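Local coordinates for aminotransferase, class I and II (Erwinia tasmaniensis, PDB 5Z0Q), which belongs to the class I and II aminotransferases, a family of pyridoxal-phosphate-dependent enzymes, and holds pyridoxal-5'-phosphate in its pocket, at residues A121-P126 / A142-E147; Q148-L153 / V181-E186. One frame throughout, in Å; residues are numbered along the deposited sequence.

Both contacts belong to one end of the large mixed sheet that forms the core of the pyridoxal-phosphate-binding domain. Both segments of contact 1 precede those of contact 2 along the chain, and the centres of the two contacts lie about 11 Å apart. Contact 1 pairs strand 117-122 with strand 139-146; the chain then turns back into strand 151-152, at one edge of the sheet within this chain, which contact 2 ties to the start of helix 184-197. Strands 139-146 and 151-152 are neighbours, and a probable hydrogen bond from Val152 N to Arg145 O (3.0 Å) joins the two contacts. Contact 1 thus leads from the sheet into the cofactor pocket through Tyr125, while contact 2 ties the edge strand to a helix by a salt bridge.

Contact 1: residues A121-P126 / A142-E147; sequences ATPIYP and AALRLE. With PLP (pyridoxal-5'-phosphate), chain M.
Ala121 and Thr122 run parallel to Ala142 and Ala143, with the CA atoms of Ala121 and Ala142 4.8 Å apart. These are the two strands of a beta-alpha-beta unit, joined by helix 127-134, in the large sheet of the aminotransferase fold. Two hydrogen bonds hold the pair: Thr122 N reaches Ala142 O at 3.1 Å, the more bent of the two, and Leu144 N returns to Thr122 O at 2.9 Å, nearly straight at 166°.

On the face that carries Ala121 and Ala142, the small methyl groups allow a bulkier neighbour close by: Leu144 brings CD2 to within 3.8 Å of Ala121 CB, while its other branch, CD1, lies 4.2 Å from Pro123 CD. Leucine suits this buried place because its two branches reach Ala121 and Pro123; Trp151 and Leu153 lie against it too. On the other face Thr122 turns OG1 anti to its backbone N (chi1 171°), which places CG2 between N and the carbonyl carbon, and this methyl meets Ala143 CA at 3.6 Å. A beta-branched residue suits an extended strand, and the small Ala143 beside it lets the methyl come close to the neighbouring backbone.

Beyond Thr122 a cis peptide bond leads into Pro123 and bends the chain out of the strand toward the pocket of pyridoxal-5'-phosphate. There Tyr125, with CG anti to its backbone N (chi1 -172°), lays its flat ring over the pyridine ring. Val100 and Val101 bind the same ligand through their backbone N atoms, as does Tyr66 of the second subunit through its hydroxyl. Tyr125 CE2 stands 3.5 Å from N1 of pyridoxal-5'-phosphate.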
ATOM      1  N   ALA A 121     -11.357 -21.086  11.485  1.00 27.76           N
ATOM      2  CA  ALA A 121     -12.719 -21.578  11.370  1.00 27.84           C
ATOM      3  C   ALA A 121     -13.145 -21.606   9.906  1.00 29.71           C
ATOM      4  O   ALA A 121     -12.511 -21.005   9.036  1.00 26.51           O
ATOM      5  CB  ALA A 121     -13.679 -20.707  12.181  1.00 25.21           C
ATOM      6  N   THR A 122     -14.232 -22.333   9.641  1.00 29.92           N
ATOM      7  CA  THR A 122     -14.855 -22.339   8.328  1.00 25.28           C
ATOM      8  C   THR A 122     -16.363 -22.334   8.560  1.00 24.42           C
ATOM      9  O   THR A 122     -16.862 -23.113   9.394  1.00 24.51           O
ATOM     10  CB  THR A 122     -14.434 -23.536   7.466  1.00 22.59           C
ATOM     11  OG1 THR A 122     -15.244 -23.589   6.284  1.00 29.01           O
ATOM     12  CG2 THR A 122     -14.567 -24.841   8.235  1.00 29.29           C
ATOM     13  N   PRO A 123     -17.117 -21.458   7.875  1.00 22.15           N
ATOM     14  CA  PRO A 123     -16.630 -20.480   6.895  1.00 25.93           C
ATOM     15  C   PRO A 123     -15.879 -19.324   7.546  1.00 27.48           C
ATOM     16  O   PRO A 123     -15.927 -19.187   8.767  1.00 26.15           O
ATOM     17  CB  PRO A 123     -17.916 -19.986   6.235  1.00 33.75           C
ATOM     18  CG  PRO A 123     -18.936 -20.105   7.314  1.00 26.18           C
ATOM     19  CD  PRO A 123     -18.572 -21.347   8.081  1.00 19.82           C
ATOM     20  N   ILE A 124     -15.198 -18.510   6.741  1.00 32.59           N
ATOM     21  CA  ILE A 124     -14.384 -17.420   7.270  1.00 33.96           C
ATOM     22  C   ILE A 124     -14.024 -16.463   6.139  1.00 32.45           C
ATOM     23  O   ILE A 124     -14.253 -16.764   4.961  1.00 30.23           O
ATOM     24  CB  ILE A 124     -13.122 -17.967   7.965  1.00 33.27           C
ATOM     25  CG1 ILE A 124     -12.588 -16.971   9.000  1.00 30.45           C
ATOM     26  CG2 ILE A 124     -12.054 -18.322   6.938  1.00 27.46           C
ATOM     27  CD1 ILE A 124     -11.439 -17.506   9.823  1.00 31.59           C
ATOM     28  N   TYR A 125     -13.483 -15.302   6.497  1.00 30.66           N
ATOM     29  CA  TYR A 125     -12.981 -14.351   5.518  1.00 32.66           C
ATOM     30  C   TYR A 125     -12.011 -15.056   4.567  1.00 30.16           C
ATOM     31  O   TYR A 125     -11.049 -15.686   5.030  1.00 29.30           O
ATOM     32  CB  TYR A 125     -12.298 -13.190   6.244  1.00 33.47           C
ATOM     33  CG  TYR A 125     -11.891 -12.015   5.383  1.00 32.82           C
ATOM     34  CD1 TYR A 125     -12.774 -11.455   4.471  1.00 32.08           C
ATOM     35  CD2 TYR A 125     -10.634 -11.440   5.515  1.00 33.03           C
ATOM     36  CE1 TYR A 125     -12.405 -10.375   3.692  1.00 36.37           C
ATOM     37  CE2 TYR A 125     -10.257 -10.357   4.742  1.00 32.66           C
ATOM     38  CZ  TYR A 125     -11.147  -9.829   3.832  1.00 36.38           C
ATOM     39  OH  TYR A 125     -10.775  -8.751   3.061  1.00 43.86           O
ATOM     40  N   PRO A 126     -12.234 -14.988   3.256  1.00 31.16           N
ATOM     41  CA  PRO A 126     -11.494 -15.842   2.303  1.00 26.38           C
ATOM     42  C   PRO A 126      -9.981 -15.738   2.440  1.00 35.19           C
ATOM     43  O   PRO A 126      -9.297 -16.768   2.348  1.00 38.53           O
ATOM     44  CB  PRO A 126     -11.974 -15.336   0.935  1.00 23.91           C
ATOM     45  CG  PRO A 126     -13.351 -14.839   1.201  1.00 30.06           C
ATOM     46  CD  PRO A 126     -13.336 -14.262   2.597  1.00 35.12           C
ATOM     47  N   ALA A 142     -11.780 -25.844  11.112  1.00 33.47           N
ATOM     48  CA  ALA A 142     -12.739 -26.351  12.084  1.00 32.16           C
ATOM     49  C   ALA A 142     -14.102 -25.746  11.775  1.00 28.82           C
ATOM     50  O   ALA A 142     -14.253 -24.519  11.775  1.00 32.99           O
ATOM     51  CB  ALA A 142     -12.309 -26.017  13.512  1.00 35.02           C
ATOM     52  N   ALA A 143     -15.084 -26.603  11.516  1.00 26.71           N
ATOM     53  CA  ALA A 143     -16.389 -26.132  11.077  1.00 32.02           C
ATOM     54  C   ALA A 143     -17.124 -25.417  12.202  1.00 33.31           C
ATOM     55  O   ALA A 143     -17.144 -25.877  13.347  1.00 38.14           O
ATOM     56  CB  ALA A 143     -17.230 -27.300  10.564  1.00 33.01           C
ATOM     57  N   LEU A 144     -17.726 -24.277  11.868  1.00 28.61           N
ATOM     58  CA  LEU A 144     -18.605 -23.594  12.806  1.00 28.19           C
ATOM     59  C   LEU A 144     -19.928 -24.340  12.913  1.00 29.84           C
ATOM     60  O   LEU A 144     -20.488 -24.788  11.909  1.00 35.78           O
ATOM     61  CB  LEU A 144     -18.853 -22.154  12.360  1.00 26.65           C
ATOM     62  CG  LEU A 144     -17.664 -21.196  12.409  1.00 32.64           C
ATOM     63  CD1 LEU A 144     -18.090 -19.800  11.987  1.00 23.89           C
ATOM     64  CD2 LEU A 144     -17.060 -21.174  13.802  1.00 32.80           C
ATOM     65  N   ARG A 145     -20.425 -24.474  14.137  1.00 26.96           N
ATOM     66  CA  ARG A 145     -21.676 -25.171  14.394  1.00 25.20           C
ATOM     67  C   ARG A 145     -22.695 -24.208  14.985  1.00 29.46           C
ATOM     68  O   ARG A 145     -22.345 -23.313  15.761  1.00 27.50           O
ATOM     69  CB  ARG A 145     -21.466 -26.364  15.331  1.00 29.39           C
ATOM     70  CG  ARG A 145     -20.608 -27.460  14.722  1.00 36.51           C
ATOM     71  CD  ARG A 145     -21.070 -27.776  13.307  1.00 41.60           C
ATOM     72  NE  ARG A 145     -20.172 -28.697  12.619  1.00 46.22           N
ATOM     73  CZ  ARG A 145     -20.281 -29.023  11.336  1.00 49.82           C
ATOM     74  NH1 ARG A 145     -21.250 -28.497  10.597  1.00 41.83           N
ATOM     75  NH2 ARG A 145     -19.420 -29.870  10.787  1.00 43.13           N
ATOM     76  N   LEU A 146     -23.954 -24.397  14.603  1.00 31.40           N
ATOM     77  CA  LEU A 146     -25.037 -23.552  15.079  1.00 32.11           C
ATOM     78  C   LEU A 146     -25.503 -24.028  16.449  1.00 33.93           C
ATOM     79  O   LEU A 146     -25.787 -25.215  16.638  1.00 40.37           O
ATOM     80  CB  LEU A 146     -26.192 -23.572  14.078  1.00 37.76           C
ATOM     81  CG  LEU A 146     -27.418 -22.714  14.387  1.00 40.39           C
ATOM     82  CD1 LEU A 146     -26.994 -21.290  14.672  1.00 42.60           C
ATOM     83  CD2 LEU A 146     -28.395 -22.758  13.226  1.00 31.88           C
ATOM     84  N   GLU A 147     -25.572 -23.104  17.405  1.00 36.63           N
ATOM     85  CA  GLU A 147     -26.026 -23.432  18.754  1.00 46.32           C
ATOM     86  C   GLU A 147     -26.706 -22.211  19.353  1.00 49.90           C
ATOM     87  O   GLU A 147     -26.099 -21.137  19.422  1.00 42.78           O
ATOM     88  CB  GLU A 147     -24.862 -23.892  19.634  1.00 45.34           C
ATOM     89  CG  GLU A 147     -25.276 -24.293  21.038  1.00 53.42           C
ATOM     90  CD  GLU A 147     -24.185 -25.048  21.777  1.00 66.91           C
ATOM     91  OE1 GLU A 147     -23.138 -25.339  21.162  1.00 68.15           O
ATOM     92  OE2 GLU A 147     -24.379 -25.353  22.972  1.00 67.52           O
TER
HETATM   93  N1  PLP M 401     -10.833  -8.379   7.565  1.00 34.00           N
HETATM   94  C2  PLP M 401     -12.144  -8.806   7.493  1.00 34.69           C
HETATM   95  C2A PLP M 401     -12.604  -9.963   8.331  1.00 34.89           C
HETATM   96  C3  PLP M 401     -13.041  -8.162   6.648  1.00 36.53           C
HETATM   97  O3  PLP M 401     -14.342  -8.586   6.577  1.00 36.52           O
HETATM   98  C4  PLP M 401     -12.615  -7.089   5.873  1.00 42.98           C
HETATM   99  C4A PLP M 401     -13.612  -6.282   5.095  1.00 41.52           C
HETATM  100  C5  PLP M 401     -11.292  -6.667   5.947  1.00 44.62           C
HETATM  101  C6  PLP M 401     -10.404  -7.315   6.797  1.00 39.34           C
HETATM  102  C5A PLP M 401     -10.840  -5.498   5.101  1.00 45.84           C
HETATM  103  O4P PLP M 401      -9.446  -5.533   4.893  1.00 42.80           O
HETATM  104  P   PLP M 401      -8.785  -4.557   3.795  1.00 47.94           P
HETATM  105  O1P PLP M 401      -9.545  -4.676   2.496  1.00 46.57           O
HETATM  106  O2P PLP M 401      -7.339  -4.938   3.570  1.00 41.25           O
HETATM  107  O3P PLP M 401      -8.865  -3.138   4.306  1.00 44.89           O

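Contact 2: residues Q148-L153 / V181-E186; sequences QQRWVL and VYRRKE
Arg150 and Glu186 form a salt bridge between the edge strand and the first turn of a helix, with Arg150 NH2 2.6 Å from Glu186 OE2. The carboxylate lies at the edge of the guanidinium, close to its plane; OE2 is met on its syn side, somewhat out of the carboxylate plane. Glu186 has CG anti to the carbonyl carbon and a chain extended beyond it (chi2 -175°), which carries the carboxylate out to the arginine. Arginine suits the place because its two terminal nitrogens can serve two carboxylates, NH2 that of Glu186 and NH1 that of Glu323; NH1 adds a weak bond to Val181 O at 3.3 Å.

Val152 crosses Glu186 at about a right angle, with CG1 3.6 Å from OE1. Leu153 rests CB against Tyr182, 3.9 Å from OH and 4.1 Å from CE1, where the ring gives Leu153 a broad apolar surface.

The carboxylate is positioned in turn from its own segment. Arg183 at the N-cap gives its backbone N to the anti lone pair of Glu186 OE2 at 3.0 Å, almost straight at 178°, so that one oxygen takes two donors. A glutamate three residues after the N-cap is well placed to reach back to that N-H, and its negative charge at the start of the helix should be favourable.

NH1 of Arg150 also lies over one face of the Arg183 guanidinium, offset toward its rim, with the two planes 82° apart. Such proximity of like charges is probably eased by Glu323, which forms salt bridges with both arginines and also accepts from Val181 N. Strand 151-152, paired with strand 139-146, is thereby joined to the N-terminal end of helix 184-197, whose Gln190 touches both Leu153 and Tyr182.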
ATOM      1  N   GLN A 148     -27.956 -22.386  19.783  1.00 53.17           N
ATOM      2  CA  GLN A 148     -28.767 -21.309  20.352  1.00 49.44           C
ATOM      3  C   GLN A 148     -28.843 -20.117  19.400  1.00 47.05           C
ATOM      4  O   GLN A 148     -28.684 -18.960  19.796  1.00 43.75           O
ATOM      5  CB  GLN A 148     -28.239 -20.884  21.723  1.00 49.10           C
ATOM      6  CG  GLN A 148     -28.377 -21.947  22.801  1.00 49.95           C
ATOM      7  CD  GLN A 148     -28.103 -21.402  24.189  1.00 72.83           C
ATOM      8  OE1 GLN A 148     -26.997 -21.533  24.714  1.00 67.28           O
ATOM      9  NE2 GLN A 148     -29.114 -20.786  24.793  1.00 72.72           N
ATOM     10  N   GLN A 149     -29.088 -20.419  18.123  1.00 46.53           N
ATOM     11  CA  GLN A 149     -29.193 -19.406  17.072  1.00 39.45           C
ATOM     12  C   GLN A 149     -27.925 -18.560  16.988  1.00 38.64           C
ATOM     13  O   GLN A 149     -27.976 -17.354  16.740  1.00 31.28           O
ATOM     14  CB  GLN A 149     -30.425 -18.522  17.276  1.00 43.37           C
ATOM     15  CG  GLN A 149     -31.743 -19.276  17.242  1.00 49.31           C
ATOM     16  CD  GLN A 149     -32.933 -18.379  17.517  1.00 56.66           C
ATOM     17  OE1 GLN A 149     -33.724 -18.085  16.621  1.00 61.27           O
ATOM     18  NE2 GLN A 149     -33.068 -17.939  18.763  1.00 54.44           N
ATOM     19  N   ARG A 150     -26.775 -19.198  17.206  1.00 40.10           N
ATOM     20  CA  ARG A 150     -25.483 -18.538  17.108  1.00 35.40           C
ATOM     21  C   ARG A 150     -24.471 -19.490  16.491  1.00 35.73           C
ATOM     22  O   ARG A 150     -24.500 -20.696  16.756  1.00 40.20           O
ATOM     23  CB  ARG A 150     -24.968 -18.075  18.476  1.00 32.26           C
ATOM     24  CG  ARG A 150     -25.754 -16.945  19.112  1.00 35.65           C
ATOM     25  CD  ARG A 150     -24.824 -16.061  19.920  1.00 32.34           C
ATOM     26  NE  ARG A 150     -23.716 -16.827  20.483  1.00 28.41           N
ATOM     27  CZ  ARG A 150     -22.647 -16.283  21.054  1.00 32.01           C
ATOM     28  NH1 ARG A 150     -22.538 -14.965  21.138  1.00 42.20           N
ATOM     29  NH2 ARG A 150     -21.685 -17.057  21.537  1.00 28.98           N
ATOM     30  N   TRP A 151     -23.573 -18.941  15.679  1.00 30.41           N
ATOM     31  CA  TRP A 151     -22.481 -19.707  15.088  1.00 27.69           C
ATOM     32  C   TRP A 151     -21.300 -19.685  16.052  1.00 30.94           C
ATOM     33  O   TRP A 151     -20.639 -18.653  16.210  1.00 35.57           O
ATOM     34  CB  TRP A 151     -22.096 -19.141  13.726  1.00 26.87           C
ATOM     35  CG  TRP A 151     -23.111 -19.414  12.664  1.00 24.46           C
ATOM     36  CD1 TRP A 151     -23.959 -18.515  12.089  1.00 23.76           C
ATOM     37  CD2 TRP A 151     -23.394 -20.679  12.054  1.00 29.35           C
ATOM     38  NE1 TRP A 151     -24.748 -19.140  11.153  1.00 25.66           N
ATOM     39  CE2 TRP A 151     -24.422 -20.470  11.114  1.00 29.69           C
ATOM     40  CE3 TRP A 151     -22.876 -21.969  12.213  1.00 28.58           C
ATOM     41  CZ2 TRP A 151     -24.941 -21.501  10.333  1.00 29.58           C
ATOM     42  CZ3 TRP A 151     -23.393 -22.992  11.436  1.00 31.46           C
ATOM     43  CH2 TRP A 151     -24.415 -22.752  10.509  1.00 31.58           C
ATOM     44  N   VAL A 152     -21.039 -20.818  16.695  1.00 36.30           N
ATOM     45  CA  VAL A 152     -19.984 -20.923  17.691  1.00 38.41           C
ATOM     46  C   VAL A 152     -18.844 -21.766  17.132  1.00 34.41           C
ATOM     47  O   VAL A 152     -19.013 -22.562  16.201  1.00 30.94           O
ATOM     48  CB  VAL A 152     -20.504 -21.513  19.019  1.00 35.19           C
ATOM     49  CG1 VAL A 152     -21.605 -20.634  19.593  1.00 32.85           C
ATOM     50  CG2 VAL A 152     -21.005 -22.932  18.810  1.00 36.53           C
ATOM     51  N   LEU A 153     -17.664 -21.581  17.715  1.00 35.43           N
ATOM     52  CA  LEU A 153     -16.461 -22.304  17.329  1.00 25.31           C
ATOM     53  C   LEU A 153     -16.036 -23.225  18.464  1.00 36.32           C
ATOM     54  O   LEU A 153     -15.918 -22.786  19.613  1.00 42.62           O
ATOM     55  CB  LEU A 153     -15.329 -21.335  16.979  1.00 28.29           C
ATOM     56  CG  LEU A 153     -13.982 -21.969  16.625  1.00 28.19           C
ATOM     57  CD1 LEU A 153     -14.120 -22.903  15.433  1.00 25.23           C
ATOM     58  CD2 LEU A 153     -12.946 -20.892  16.351  1.00 27.50           C
ATOM     59  N   VAL A 181     -20.254 -12.300  17.765  1.00 28.58           N
ATOM     60  CA  VAL A 181     -19.414 -11.613  18.739  1.00 25.20           C
ATOM     61  C   VAL A 181     -19.090 -12.616  19.839  1.00 30.64           C
ATOM     62  O   VAL A 181     -19.962 -12.981  20.636  1.00 37.15           O
ATOM     63  CB  VAL A 181     -20.103 -10.366  19.304  1.00 28.67           C
ATOM     64  CG1 VAL A 181     -19.265  -9.755  20.417  1.00 23.29           C
ATOM     65  CG2 VAL A 181     -20.358  -9.352  18.200  1.00 23.17           C
ATOM     66  N   TYR A 182     -17.840 -13.069  19.886  1.00 26.34           N
ATOM     67  CA  TYR A 182     -17.460 -14.104  20.838  1.00 31.84           C
ATOM     68  C   TYR A 182     -17.470 -13.563  22.262  1.00 24.09           C
ATOM     69  O   TYR A 182     -16.973 -12.466  22.532  1.00 27.64           O
ATOM     70  CB  TYR A 182     -16.082 -14.666  20.493  1.00 25.02           C
ATOM     71  CG  TYR A 182     -16.067 -15.484  19.223  1.00 24.51           C
ATOM     72  CD1 TYR A 182     -16.483 -16.809  19.224  1.00 25.94           C
ATOM     73  CD2 TYR A 182     -15.643 -14.931  18.022  1.00 27.32           C
ATOM     74  CE1 TYR A 182     -16.475 -17.561  18.066  1.00 30.23           C
ATOM     75  CE2 TYR A 182     -15.631 -15.677  16.858  1.00 31.56           C
ATOM     76  CZ  TYR A 182     -16.048 -16.991  16.886  1.00 33.19           C
ATOM     77  OH  TYR A 182     -16.040 -17.735  15.729  1.00 41.88           O
ATOM     78  N   ARG A 183     -18.042 -14.345  23.175  1.00 32.60           N
ATOM     79  CA  ARG A 183     -18.125 -13.969  24.577  1.00 34.83           C
ATOM     80  C   ARG A 183     -16.790 -14.229  25.272  1.00 29.62           C
ATOM     81  O   ARG A 183     -15.846 -14.770  24.690  1.00 31.20           O
ATOM     82  CB  ARG A 183     -19.259 -14.726  25.264  1.00 29.66           C
ATOM     83  CG  ARG A 183     -20.642 -14.437  24.698  1.00 28.63           C
ATOM     84  CD  ARG A 183     -21.047 -12.987  24.910  1.00 27.34           C
ATOM     85  NE  ARG A 183     -22.432 -12.751  24.513  1.00 39.56           N
ATOM     86  CZ  ARG A 183     -22.812 -12.422  23.282  1.00 38.75           C
ATOM     87  NH1 ARG A 183     -21.909 -12.284  22.322  1.00 36.68           N
ATOM     88  NH2 ARG A 183     -24.097 -12.229  23.011  1.00 29.02           N
ATOM     89  N   ARG A 184     -16.715 -13.841  26.548  1.00 29.84           N
ATOM     90  CA  ARG A 184     -15.459 -13.966  27.282  1.00 33.75           C
ATOM     91  C   ARG A 184     -15.114 -15.425  27.556  1.00 34.02           C
ATOM     92  O   ARG A 184     -13.942 -15.811  27.494  1.00 30.38           O
ATOM     93  CB  ARG A 184     -15.532 -13.174  28.586  1.00 33.10           C
ATOM     94  CG  ARG A 184     -14.183 -12.970  29.248  1.00 35.97           C
ATOM     95  CD  ARG A 184     -14.241 -11.913  30.338  1.00 33.93           C
ATOM     96  NE  ARG A 184     -12.904 -11.592  30.829  1.00 44.56           N
ATOM     97  CZ  ARG A 184     -12.143 -10.618  30.342  1.00 44.02           C
ATOM     98  NH1 ARG A 184     -12.589  -9.859  29.350  1.00 40.92           N
ATOM     99  NH2 ARG A 184     -10.936 -10.401  30.846  1.00 44.33           N
ATOM    100  N   LYS A 185     -16.121 -16.249  27.862  1.00 35.58           N
ATOM    101  CA  LYS A 185     -15.865 -17.666  28.101  1.00 32.54           C
ATOM    102  C   LYS A 185     -15.408 -18.374  26.832  1.00 34.40           C
ATOM    103  O   LYS A 185     -14.597 -19.304  26.899  1.00 34.56           O
ATOM    104  CB  LYS A 185     -17.118 -18.342  28.662  1.00 37.70           C
ATOM    105  CG  LYS A 185     -17.546 -17.832  30.032  1.00 47.89           C
ATOM    106  CD  LYS A 185     -16.697 -18.428  31.145  1.00 49.87           C
ATOM    107  CE  LYS A 185     -16.975 -19.913  31.318  1.00 58.14           C
ATOM    108  NZ  LYS A 185     -16.265 -20.481  32.498  1.00 50.75           N
ATOM    109  N   GLU A 186     -15.910 -17.947  25.673  1.00 30.66           N
ATOM    110  CA  GLU A 186     -15.516 -18.575  24.418  1.00 30.81           C
ATOM    111  C   GLU A 186     -14.110 -18.158  24.006  1.00 33.31           C
ATOM    112  O   GLU A 186     -13.361 -18.965  23.444  1.00 33.71           O
ATOM    113  CB  GLU A 186     -16.523 -18.229  23.320  1.00 33.73           C
ATOM    114  CG  GLU A 186     -17.974 -18.330  23.767  1.00 36.00           C
ATOM    115  CD  GLU A 186     -18.953 -18.111  22.631  1.00 34.49           C
ATOM    116  OE1 GLU A 186     -19.505 -19.109  22.123  1.00 38.61           O
ATOM    117  OE2 GLU A 186     -19.168 -16.942  22.245  1.00 28.30           O
TER